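Local coordinates for protein arginase, mitochondrial (Medicago truncatula, PDB 6VSS) that hydrolyses L-arginine to urea and L-ornithine with two manganese ions per subunit, and also converts agmatine to putrescine, at residues Arg215-Arg229 / Lys234-Ser246. Sequence-based numbering, arbitrary orientation.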
loop_
_atom_site.group_PDB
_atom_site.type_symbol
_atom_site.label_atom_id
_atom_site.label_comp_id
_atom_site.label_asym_id
_atom_site.label_seq_id
_atom_site.Cartn_x
_atom_site.Cartn_y
_atom_site.Cartn_z
ATOM N N ARG B 215 -25.975 22.085 26.384
ATOM C CA ARG B 215 -26.119 20.724 25.853
ATOM C C ARG B 215 -24.841 20.331 25.115
ATOM O O ARG B 215 -24.122 21.205 24.569
ATOM C CB ARG B 215 -27.356 20.673 24.970
ATOM C CG ARG B 215 -28.632 20.987 25.744
ATOM C CD ARG B 215 -29.864 20.782 24.895
ATOM N NE ARG B 215 -29.982 19.405 24.467
ATOM C CZ ARG B 215 -30.672 19.005 23.407
ATOM N NH1 ARG B 215 -31.325 19.868 22.642
ATOM N NH2 ARG B 215 -30.720 17.724 23.119
ATOM N N LEU B 216 -24.483 19.074 25.263
ATOM C CA LEU B 216 -23.392 18.435 24.506
ATOM C C LEU B 216 -23.974 17.123 24.019
ATOM O O LEU B 216 -24.176 16.226 24.831
ATOM C CB LEU B 216 -22.195 18.220 25.420
ATOM C CG LEU B 216 -21.102 17.280 24.902
ATOM C CD1 LEU B 216 -20.659 17.642 23.495
ATOM C CD2 LEU B 216 -19.927 17.316 25.879
ATOM N N VAL B 217 -24.284 17.035 22.757
ATOM C CA VAL B 217 -24.920 15.820 22.187
ATOM C C VAL B 217 -23.833 15.053 21.463
ATOM O O VAL B 217 -23.291 15.641 20.536
ATOM C CB VAL B 217 -26.054 16.220 21.249
ATOM C CG1 VAL B 217 -26.745 15.005 20.669
ATOM C CG2 VAL B 217 -27.019 17.135 21.964
ATOM N N GLN B 218 -23.487 13.860 21.948
ATOM C CA GLN B 218 -22.329 13.093 21.440
ATOM C C GLN B 218 -22.886 11.959 20.609
ATOM O O GLN B 218 -23.771 11.239 21.101
ATOM C CB GLN B 218 -21.463 12.557 22.581
ATOM C CG GLN B 218 -21.072 13.636 23.585
ATOM C CD GLN B 218 -19.905 13.217 24.458
ATOM O OE1 GLN B 218 -19.964 12.222 25.191
ATOM N NE2 GLN B 218 -18.809 13.945 24.351
ATOM N N VAL B 219 -22.327 11.717 19.454
ATOM C CA VAL B 219 -22.819 10.652 18.535
ATOM C C VAL B 219 -21.632 9.864 17.981
ATOM O O VAL B 219 -20.676 10.475 17.544
ATOM C CB VAL B 219 -23.666 11.297 17.427
ATOM C CG1 VAL B 219 -24.174 10.282 16.411
ATOM C CG2 VAL B 219 -24.810 12.078 18.015
ATOM N N GLY B 220 -21.758 8.537 17.934
ATOM C CA GLY B 220 -20.749 7.576 17.446
ATOM C C GLY B 220 -19.893 6.971 18.553
ATOM O O GLY B 220 -18.961 6.229 18.240
ATOM N N ILE B 221 -20.262 7.203 19.808
ATOM C CA ILE B 221 -19.428 6.816 20.968
ATOM C C ILE B 221 -19.408 5.290 21.108
ATOM O O ILE B 221 -20.488 4.707 21.123
ATOM C CB ILE B 221 -19.951 7.507 22.242
ATOM C CG1 ILE B 221 -19.975 9.018 22.077
ATOM C CG2 ILE B 221 -19.127 7.061 23.433
ATOM C CD1 ILE B 221 -18.634 9.641 22.034
ATOM N N ARG B 222 -18.215 4.701 21.158
ATOM C CA ARG B 222 -18.024 3.249 21.278
ATOM C C ARG B 222 -16.756 2.929 22.070
ATOM O O ARG B 222 -16.383 1.806 22.068
ATOM C CB ARG B 222 -18.001 2.599 19.894
ATOM C CG ARG B 222 -17.086 3.271 18.907
ATOM C CD ARG B 222 -17.451 2.861 17.543
ATOM N NE ARG B 222 -16.413 3.257 16.588
ATOM C CZ ARG B 222 -16.333 4.395 15.919
ATOM N NH1 ARG B 222 -17.198 5.379 16.117
ATOM N NH2 ARG B 222 -15.363 4.541 15.034
ATOM N N SER B 223 -16.196 3.883 22.804
ATOM C CA SER B 223 -14.887 3.761 23.500
ATOM C C SER B 223 -14.906 4.671 24.735
ATOM O O SER B 223 -14.619 5.864 24.600
ATOM C CB SER B 223 -13.735 4.103 22.624
ATOM O OG SER B 223 -12.554 3.830 23.334
ATOM N N ILE B 224 -15.261 4.122 25.883
ATOM C CA ILE B 224 -15.569 4.954 27.064
ATOM C C ILE B 224 -15.244 4.122 28.305
ATOM O O ILE B 224 -15.618 2.947 28.380
ATOM C CB ILE B 224 -17.011 5.457 26.950
ATOM C CG1 ILE B 224 -17.423 6.287 28.168
ATOM C CG2 ILE B 224 -17.940 4.302 26.637
ATOM C CD1 ILE B 224 -18.813 6.883 28.073
ATOM N N THR B 225 -14.445 4.705 29.174
ATOM C CA THR B 225 -14.019 4.103 30.456
ATOM C C THR B 225 -15.137 4.378 31.448
ATOM O O THR B 225 -15.915 5.296 31.195
ATOM C CB THR B 225 -12.679 4.712 30.862
ATOM O OG1 THR B 225 -12.963 6.110 30.916
ATOM C CG2 THR B 225 -11.577 4.401 29.869
ATOM N N ASN B 226 -15.183 3.628 32.540
ATOM C CA ASN B 226 -16.250 3.776 33.552
ATOM C C ASN B 226 -16.039 5.104 34.288
ATOM O O ASN B 226 -17.024 5.665 34.713
ATOM C CB ASN B 226 -16.380 2.518 34.417
ATOM C CG ASN B 226 -16.684 1.279 33.587
ATOM O OD1 ASN B 226 -17.541 1.311 32.716
ATOM N ND2 ASN B 226 -15.958 0.193 33.801
ATOM N N ASP B 227 -14.846 5.658 34.369
ATOM C CA ASP B 227 -14.662 6.966 35.062
ATOM C C ASP B 227 -15.238 8.106 34.227
ATOM O O ASP B 227 -15.650 9.117 34.798
ATOM C CB ASP B 227 -13.197 7.264 35.330
ATOM C CG ASP B 227 -12.723 6.507 36.548
ATOM O OD1 ASP B 227 -13.588 6.107 37.355
ATOM O OD2 ASP B 227 -11.509 6.301 36.666
ATOM N N VAL B 228 -15.267 7.944 32.910
ATOM C CA VAL B 228 -15.778 8.997 31.980
ATOM C C VAL B 228 -17.292 8.862 31.924
ATOM O O VAL B 228 -17.953 9.893 31.773
ATOM C CB VAL B 228 -15.089 8.888 30.608
ATOM C CG1 VAL B 228 -15.825 9.628 29.510
ATOM C CG2 VAL B 228 -13.653 9.372 30.745
ATOM N N ARG B 229 -17.812 7.647 32.158
ATOM C CA ARG B 229 -19.268 7.459 32.383
ATOM C C ARG B 229 -19.679 8.341 33.559
ATOM O O ARG B 229 -20.751 8.937 33.448
ATOM C CB ARG B 229 -19.638 5.988 32.526
ATOM C CG ARG B 229 -19.663 5.272 31.191
ATOM C CD ARG B 229 -20.032 3.834 31.376
ATOM N NE ARG B 229 -19.765 2.998 30.208
ATOM C CZ ARG B 229 -20.578 2.870 29.170
ATOM N NH1 ARG B 229 -21.680 3.595 29.135
ATOM N NH2 ARG B 229 -20.302 2.041 28.169
ATOM N N LYS B 234 -22.133 13.522 35.481
ATOM C CA LYS B 234 -21.859 14.726 36.305
ATOM C C LYS B 234 -22.214 16.005 35.519
ATOM O O LYS B 234 -22.698 16.979 36.133
ATOM C CB LYS B 234 -20.394 14.745 36.734
ATOM C CG LYS B 234 -19.905 16.098 37.218
ATOM C CD LYS B 234 -18.449 16.137 37.647
ATOM C CE LYS B 234 -18.091 17.500 38.218
ATOM N NZ LYS B 234 -16.775 17.492 38.904
ATOM N N TYR B 235 -21.931 16.067 34.216
ATOM C CA TYR B 235 -22.182 17.307 33.435
ATOM C C TYR B 235 -23.494 17.170 32.647
ATOM O O TYR B 235 -23.776 18.048 31.908
ATOM C CB TYR B 235 -20.953 17.675 32.592
ATOM C CG TYR B 235 -19.693 17.997 33.380
ATOM C CD1 TYR B 235 -19.490 19.227 33.996
ATOM C CD2 TYR B 235 -18.670 17.076 33.466
ATOM C CE1 TYR B 235 -18.330 19.506 34.711
ATOM C CE2 TYR B 235 -17.510 17.334 34.175
ATOM C CZ TYR B 235 -17.329 18.551 34.803
ATOM O OH TYR B 235 -16.149 18.742 35.484
ATOM N N GLY B 236 -24.315 16.145 32.879
ATOM C CA GLY B 236 -25.563 15.917 32.129
ATOM C C GLY B 236 -25.304 15.897 30.621
ATOM O O GLY B 236 -26.094 16.481 29.851
ATOM N N VAL B 237 -24.233 15.239 30.206
ATOM C CA VAL B 237 -23.869 15.079 28.776
ATOM C C VAL B 237 -24.815 14.070 28.165
ATOM O O VAL B 237 -25.051 13.034 28.784
ATOM C CB VAL B 237 -22.423 14.598 28.599
ATOM C CG1 VAL B 237 -22.111 14.340 27.117
ATOM C CG2 VAL B 237 -21.426 15.572 29.203
ATOM N N GLU B 238 -25.313 14.368 26.980
ATOM C CA GLU B 238 -26.196 13.454 26.229
ATOM C C GLU B 238 -25.335 12.543 25.362
ATOM O O GLU B 238 -25.292 12.754 24.138
ATOM C CB GLU B 238 -27.163 14.266 25.388
ATOM C CG GLU B 238 -28.287 14.836 26.207
ATOM C CD GLU B 238 -28.973 15.924 25.448
ATOM O OE1 GLU B 238 -29.690 15.598 24.472
ATOM O OE2 GLU B 238 -28.714 17.082 25.787
ATOM N N THR B 239 -24.726 11.527 25.943
ATOM C CA THR B 239 -23.843 10.614 25.184
ATOM C C THR B 239 -24.684 9.566 24.460
ATOM O O THR B 239 -25.279 8.752 25.134
ATOM C CB THR B 239 -22.826 9.976 26.116
ATOM O OG1 THR B 239 -22.109 11.060 26.705
ATOM C CG2 THR B 239 -21.895 9.010 25.418
ATOM N N HIS B 240 -24.644 9.497 23.138
ATOM C CA HIS B 240 -25.284 8.399 22.393
ATOM C C HIS B 240 -24.226 7.397 21.941
ATOM O O HIS B 240 -23.409 7.739 21.078
ATOM C CB HIS B 240 -26.119 8.965 21.243
ATOM C CG HIS B 240 -27.192 9.881 21.702
ATOM N ND1 HIS B 240 -28.449 9.421 22.018
ATOM C CD2 HIS B 240 -27.214 11.207 21.952
ATOM C CE1 HIS B 240 -29.199 10.434 22.433
ATOM N NE2 HIS B 240 -28.481 11.516 22.413
ATOM N N GLU B 241 -24.326 6.162 22.431
ATOM C CA GLU B 241 -23.414 5.030 22.105
ATOM C C GLU B 241 -23.885 4.269 20.856
ATOM O O GLU B 241 -25.134 4.166 20.618
ATOM C CB GLU B 241 -23.336 4.147 23.339
ATOM C CG GLU B 241 -22.671 4.862 24.508
ATOM C CD GLU B 241 -22.599 3.994 25.769
ATOM O OE1 GLU B 241 -22.131 2.827 25.672
ATOM O OE2 GLU B 241 -23.008 4.478 26.843
ATOM N N MET B 242 -22.944 3.765 20.062
ATOM C CA MET B 242 -23.288 2.981 18.840
ATOM C C MET B 242 -24.215 1.800 19.185
ATOM O O MET B 242 -25.050 1.456 18.373
ATOM C CB MET B 242 -22.041 2.420 18.159
ATOM C CG MET B 242 -21.176 3.464 17.502
ATOM S SD MET B 242 -22.053 4.369 16.202
ATOM C CE MET B 242 -22.278 3.103 14.948
ATOM N N ARG B 243 -24.048 1.177 20.354
ATOM C CA ARG B 243 -24.882 0.007 20.764
ATOM C C ARG B 243 -26.365 0.389 20.955
ATOM O O ARG B 243 -27.158 -0.563 21.073
ATOM C CB ARG B 243 -24.290 -0.675 22.006
ATOM C CG ARG B 243 -24.357 0.157 23.271
ATOM C CD ARG B 243 -23.571 -0.428 24.416
ATOM N NE ARG B 243 -23.604 0.550 25.501
ATOM C CZ ARG B 243 -24.294 0.432 26.641
ATOM N NH1 ARG B 243 -25.005 -0.654 26.886
ATOM N NH2 ARG B 243 -24.282 1.403 27.535
ATOM N N THR B 244 -26.775 1.674 20.937
ATOM C CA THR B 244 -28.207 2.096 21.040
ATOM C C THR B 244 -28.633 2.885 19.813
ATOM O O THR B 244 -29.641 3.650 19.895
ATOM C CB THR B 244 -28.545 2.910 22.314
ATOM O OG1 THR B 244 -27.745 4.068 22.540
ATOM C CG2 THR B 244 -28.412 2.072 23.559
ATOM N N LEU B 245 -27.902 2.773 18.711
ATOM C CA LEU B 245 -28.064 3.744 17.608
ATOM C C LEU B 245 -29.451 3.588 16.993
ATOM O O LEU B 245 -30.096 4.621 16.673
ATOM C CB LEU B 245 -27.050 3.480 16.503
ATOM C CG LEU B 245 -27.180 4.431 15.329
ATOM C CD1 LEU B 245 -26.921 5.847 15.794
ATOM C CD2 LEU B 245 -26.234 4.077 14.182
ATOM N N SER B 246 -29.818 2.360 16.639
ATOM C CA SER B 246 -31.015 2.147 15.798
ATOM C C SER B 246 -32.227 2.678 16.585
ATOM O O SER B 246 -33.004 3.394 16.015
ATOM C CB SER B 246 -31.121 0.735 15.289
ATOM O OG SER B 246 -31.884 -0.077 16.151
HETATM O O HOH W 1 -26.200 17.915 27.314
HETATM O O HOH W 2 -24.169 6.914 18.512
#
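Arg215 lays the NE edge of its guanidinium against the carboxylate of Glu238, the two planes only 5° apart. Arg215 NE meets Glu238 OE2 at 3.0 Å and NH2 meets OE1 at 2.7 Å, each on the syn lone pair; the bend at chi3 (62°) turns the arginine tip toward the glutamate. A water joins Glu238 OE2 to Leu216 N and Gly236 O. Charged ends suit this partly exposed margin. Between the parallel strands, Glu238 N bonds Leu216 O, Gln218 N bonds Glu238 O, and His240 N bonds Gln218 O. On the face shared by Gln218 and Thr239, the threonine hydroxyl donates to Gln218 OE1 at 2.9 Å, while Gln218 NE2 bonds His182 ND1 and Pro187 O; an amide, acceptor at one end and donor at the other, serves both sides. Val237 CG1 packs beside Leu216 CG at 3.8 Å; both residues are apolar and buried, and Leu216 also lies on Phe204 and Met208 of helix 203-209. Past Gly220, whose positive phi turns the corner, the hydrogen bond from Ile221 N to His240 O is weak, and a water also links Gly220 N with His240 O. Ile221 O then takes Met242 N at 2.8 Å. Farther on, Arg229 grips Glu241 end-on, Arg229 NH1 to Glu241 OE2 at 2.8 Å and NH2 to OE1. Arg243 NE reaches the same Glu241 OE1 at 2.7 Å from the opposite face of the carboxylate, which would ease the repulsion between Arg229 NH1 and Arg243 NH2, 3.8 Å apart. Glu103 of a neighbouring subunit, paired with Arg243 NH1, supplies a second negative charge at the hexamer interface. Strand 213-221, helix 226-234 and strand 238-241 form a beta-alpha-beta crossover at one border of the parallel arginase sheet, and the loop after its first strand carries Ser223 of the L-ornithine site.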